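Local coordinates for 2S Albumin protein (Dolichos, PDB 6IX1), which probably serves as a seed storage protein, called a 2S albumin though it has a hemopexin-type fold, at residues Asp119-Ser124 against Lys128-Phe133. Numbering follows the deposited sequence.
Sequences DSAFRS and KEVYLF. With SO4 (sulfate ion), chain E.
Phe122 and Tyr131 meet as a hydrogen-bonded antiparallel pair: Tyr131 N donates a hydrogen bond to Phe122 O at 2.9 Å, and Phe122 N returns a bond to Tyr131 O. On the face these two share with Phe133, CD2 of Tyr131 lies over the Phe122 ring toward its rim, 3.4 Å from Phe122 CE1, with the ring planes 33° apart. Tyr131 CB adds a CH-pi contact over the ring. With CG lodged between the backbone N and the carbonyl carbon (chi1 68°), the Phe122 ring leans across the neighbouring strand, and its CE2 comes within 3.7 Å of Phe133 CE2, rim to rim. The other face carries Ala121, whose CB touches Leu132 CD2 at 4.0 Å, and Val130. This is the hairpin of strands 120-123 and 129-134, the first two strands of an antiparallel blade in the four-bladed propeller of the hemopexin fold. At one end Asp119 and Ser120 form a classic beta bulge opposite Phe133, with Asp119 N bonded to Phe133 O at 2.8 Å. At the other, Glu129 O accepts a hydrogen bond from Ser124 N and a weak one from Arg123 NH1, whose stronger partner is Gly127 O. A water links Ser124 OG, also hydrogen-bonded to Lys126 N, to Glu129 OE1, and a sulfate, probably from crystallisation, sits at the Tyr131 ring edge, its O2 2.6 Å from Tyr131 OH. Farther out, Phe196 meets Phe122 edge-to-face, and Ser174 OG hydrogen-bonds to Ser120 OG.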
ATOM      1  N   ASP A 119       2.590  -7.780  -4.047  1.00  7.36           N
ATOM      2  CA  ASP A 119       2.769  -6.569  -4.870  1.00  7.45           C
ATOM      3  C   ASP A 119       2.181  -5.352  -4.178  1.00  7.35           C
ATOM      4  O   ASP A 119       2.818  -4.279  -4.278  1.00  8.46           O
ATOM      5  CB  ASP A 119       2.056  -6.739  -6.209  1.00  7.80           C
ATOM      6  CG  ASP A 119       2.672  -7.747  -7.180  1.00  8.75           C
ATOM      7  OD1 ASP A 119       3.864  -8.120  -6.964  1.00 10.50           O
ATOM      8  OD2 ASP A 119       1.972  -8.198  -8.087  1.00 10.48           O
ATOM      9  N   SER A 120       1.018  -5.479  -3.602  1.00  7.23           N
ATOM     10  CA  SER A 120       0.328  -4.295  -3.106  1.00  7.21           C
ATOM     11  C   SER A 120      -0.693  -4.708  -2.074  1.00  6.71           C
ATOM     12  O   SER A 120      -1.048  -5.915  -2.045  1.00  6.61           O
ATOM     13  CB  SER A 120      -0.378  -3.529  -4.218  1.00  8.22           C
ATOM     14  OG  SER A 120      -0.652  -2.210  -3.884  1.00  9.62           O
ATOM     15  N   ALA A 121      -1.184  -3.760  -1.294  1.00  6.37           N
ATOM     16  CA  ALA A 121      -2.158  -4.044  -0.282  1.00  6.09           C
ATOM     17  C   ALA A 121      -2.892  -2.797   0.126  1.00  7.04           C
ATOM     18  O   ALA A 121      -2.275  -1.711   0.026  1.00  7.94           O
ATOM     19  CB  ALA A 121      -1.500  -4.610   0.908  1.00  7.18           C
ATOM     20  N   PHE A 122      -4.088  -2.892   0.670  1.00  6.92           N
ATOM     21  CA  PHE A 122      -4.706  -1.692   1.245  1.00  6.06           C
ATOM     22  C   PHE A 122      -5.688  -2.119   2.283  1.00  6.46           C
ATOM     23  O   PHE A 122      -6.198  -3.257   2.207  1.00  7.23           O
ATOM     24  CB  PHE A 122      -5.341  -0.750   0.229  1.00  6.99           C
ATOM     25  CG  PHE A 122      -6.561  -1.201  -0.517  1.00  9.33           C
ATOM     26  CD1 PHE A 122      -7.806  -1.060  -0.008  1.00  9.08           C
ATOM     27  CD2 PHE A 122      -6.453  -1.792  -1.767  1.00  8.56           C
ATOM     28  CE1 PHE A 122      -8.902  -1.425  -0.745  1.00  8.34           C
ATOM     29  CE2 PHE A 122      -7.528  -2.121  -2.549  1.00  8.53           C
ATOM     30  CZ  PHE A 122      -8.755  -1.985  -1.976  1.00  8.58           C
ATOM     31  N   ARG A 123      -5.957  -1.263   3.238  1.00  7.25           N
ATOM     32  CA  ARG A 123      -6.856  -1.536   4.353  1.00  7.33           C
ATOM     33  C   ARG A 123      -8.312  -1.447   3.958  1.00  8.70           C
ATOM     34  O   ARG A 123      -8.758  -0.462   3.366  1.00  9.18           O
ATOM     35  CB  ARG A 123      -6.506  -0.517   5.431  1.00  7.43           C
ATOM     36  CG  ARG A 123      -7.277  -0.642   6.753  1.00  7.39           C
ATOM     37  CD  ARG A 123      -6.953  -1.870   7.519  1.00  8.48           C
ATOM     38  NE  ARG A 123      -7.435  -1.816   8.863  1.00  9.25           N
ATOM     39  CZ  ARG A 123      -8.649  -2.192   9.312  1.00 10.47           C
ATOM     40  NH1 ARG A 123      -9.489  -2.811   8.486  1.00 13.40           N
ATOM     41  NH2 ARG A 123      -8.994  -2.103  10.566  1.00 12.30           N
ATOM     42  N   SER A 124      -9.049  -2.503   4.267  1.00  8.93           N
ATOM     43  CA  SER A 124     -10.471  -2.559   3.945  1.00  9.64           C
ATOM     44  C   SER A 124     -11.257  -1.779   4.983  1.00  9.57           C
ATOM     45  O   SER A 124     -10.841  -1.556   6.141  1.00 11.64           O
ATOM     46  CB  SER A 124     -10.929  -4.005   3.891  1.00 11.14           C
ATOM     47  OG  SER A 124     -12.300  -4.126   3.543  1.00 12.90           O
ATOM     48  N   LYS A 128     -11.074  -6.046  10.311  1.00 10.03           N
ATOM     49  CA  LYS A 128      -9.609  -5.894  10.298  1.00  9.10           C
ATOM     50  C   LYS A 128      -9.011  -6.436   8.983  1.00  8.32           C
ATOM     51  O   LYS A 128      -7.871  -6.804   8.979  1.00  9.40           O
ATOM     52  CB  LYS A 128      -8.970  -6.463  11.543  1.00 10.65           C
ATOM     53  CG  LYS A 128      -9.565  -5.778  12.771  1.00 17.98           C
ATOM     54  CD  LYS A 128      -8.717  -5.390  13.890  1.00 19.64           C
ATOM     55  CE  LYS A 128      -9.444  -4.404  14.798  1.00 23.88           C
ATOM     56  NZ  LYS A 128     -10.823  -4.834  15.153  1.00 28.19           N
ATOM     57  N   GLU A 129      -9.796  -6.413   7.907  1.00  8.62           N
ATOM     58  CA  GLU A 129      -9.310  -6.975   6.670  1.00  9.61           C
ATOM     59  C   GLU A 129      -8.411  -6.007   5.892  1.00  9.35           C
ATOM     60  O   GLU A 129      -8.542  -4.784   5.957  1.00  9.32           O
ATOM     61  CB  GLU A 129     -10.420  -7.415   5.768  1.00 11.60           C
ATOM     62  CG  GLU A 129     -11.089  -8.667   6.318  1.00 11.88           C
ATOM     63  CD  GLU A 129     -12.251  -9.187   5.489  1.00 10.82           C
ATOM     64  OE1 GLU A 129     -12.253  -8.852   4.280  1.00 12.71           O
ATOM     65  OE2 GLU A 129     -13.103  -9.865   6.081  1.00 15.11           O
ATOM     66  N   VAL A 130      -7.496  -6.618   5.187  1.00  8.65           N
ATOM     67  CA  VAL A 130      -6.517  -6.000   4.294  1.00  7.64           C
ATOM     68  C   VAL A 130      -6.517  -6.766   2.992  1.00  7.98           C
ATOM     69  O   VAL A 130      -6.394  -8.027   2.994  1.00 10.01           O
ATOM     70  CB  VAL A 130      -5.132  -6.038   4.913  1.00  8.33           C
ATOM     71  CG1 VAL A 130      -4.110  -5.489   3.965  1.00  9.00           C
ATOM     72  CG2 VAL A 130      -5.092  -5.307   6.237  1.00  9.18           C
ATOM     73  N   TYR A 131      -6.665  -6.081   1.876  1.00  7.95           N
ATOM     74  CA  TYR A 131      -6.544  -6.650   0.525  1.00  8.07           C
ATOM     75  C   TYR A 131      -5.086  -6.846   0.216  1.00  7.47           C
ATOM     76  O   TYR A 131      -4.285  -5.952   0.424  1.00  8.26           O
ATOM     77  CB  TYR A 131      -7.168  -5.773  -0.530  1.00  7.85           C
ATOM     78  CG  TYR A 131      -8.663  -5.686  -0.381  1.00  8.80           C
ATOM     79  CD1 TYR A 131      -9.508  -6.572  -0.997  1.00  8.62           C
ATOM     80  CD2 TYR A 131      -9.282  -4.649   0.288  1.00 11.34           C
ATOM     81  CE1 TYR A 131     -10.867  -6.570  -0.854  1.00  9.44           C
ATOM     82  CE2 TYR A 131     -10.660  -4.628   0.405  1.00 11.61           C
ATOM     83  CZ  TYR A 131     -11.472  -5.561  -0.169  1.00 11.43           C
ATOM     84  OH  TYR A 131     -12.809  -5.419  -0.119  1.00 15.34           O
ATOM     85  N   LEU A 132      -4.715  -8.015  -0.291  1.00  7.29           N
ATOM     86  CA  LEU A 132      -3.383  -8.416  -0.744  1.00  7.85           C
ATOM     87  C   LEU A 132      -3.428  -8.753  -2.252  1.00  7.05           C
ATOM     88  O   LEU A 132      -4.300  -9.531  -2.639  1.00  9.41           O
ATOM     89  CB  LEU A 132      -2.856  -9.625   0.052  1.00  8.29           C
ATOM     90  CG  LEU A 132      -2.859  -9.503   1.573  1.00  8.28           C
ATOM     91  CD1 LEU A 132      -2.320 -10.771   2.122  1.00  8.63           C
ATOM     92  CD2 LEU A 132      -2.009  -8.366   2.125  1.00  8.47           C
ATOM     93  N   PHE A 133      -2.467  -8.221  -3.010  1.00  6.79           N
ATOM     94  CA  PHE A 133      -2.454  -8.401  -4.458  1.00  8.29           C
ATOM     95  C   PHE A 133      -1.118  -8.998  -4.858  1.00  8.37           C
ATOM     96  O   PHE A 133      -0.076  -8.560  -4.349  1.00  8.60           O
ATOM     97  CB  PHE A 133      -2.604  -7.066  -5.185  1.00  7.18           C
ATOM     98  CG  PHE A 133      -3.929  -6.430  -4.888  1.00  7.04           C
ATOM     99  CD1 PHE A 133      -5.035  -6.803  -5.632  1.00  8.93           C
ATOM    100  CD2 PHE A 133      -4.120  -5.491  -3.847  1.00  8.70           C
ATOM    101  CE1 PHE A 133      -6.305  -6.298  -5.355  1.00  7.63           C
ATOM    102  CE2 PHE A 133      -5.376  -4.979  -3.599  1.00  7.80           C
ATOM    103  CZ  PHE A 133      -6.449  -5.332  -4.374  1.00  7.88           C
TER
HETATM  104  S   SO4 E 302     -14.132  -8.330  -1.515  1.00 15.74           S
HETATM  105  O1  SO4 E 302     -14.034  -8.084  -0.023  1.00 20.90           O
HETATM  106  O2  SO4 E 302     -14.027  -6.918  -1.887  1.00 14.03           O
HETATM  107  O3  SO4 E 302     -15.390  -8.864  -1.630  1.00 18.25           O
HETATM  108  O4  SO4 E 302     -13.057  -9.189  -1.829  1.00 12.23           O
HETATM  109  O   HOH W   1     -12.571  -6.710   2.622  1.00 16.73           O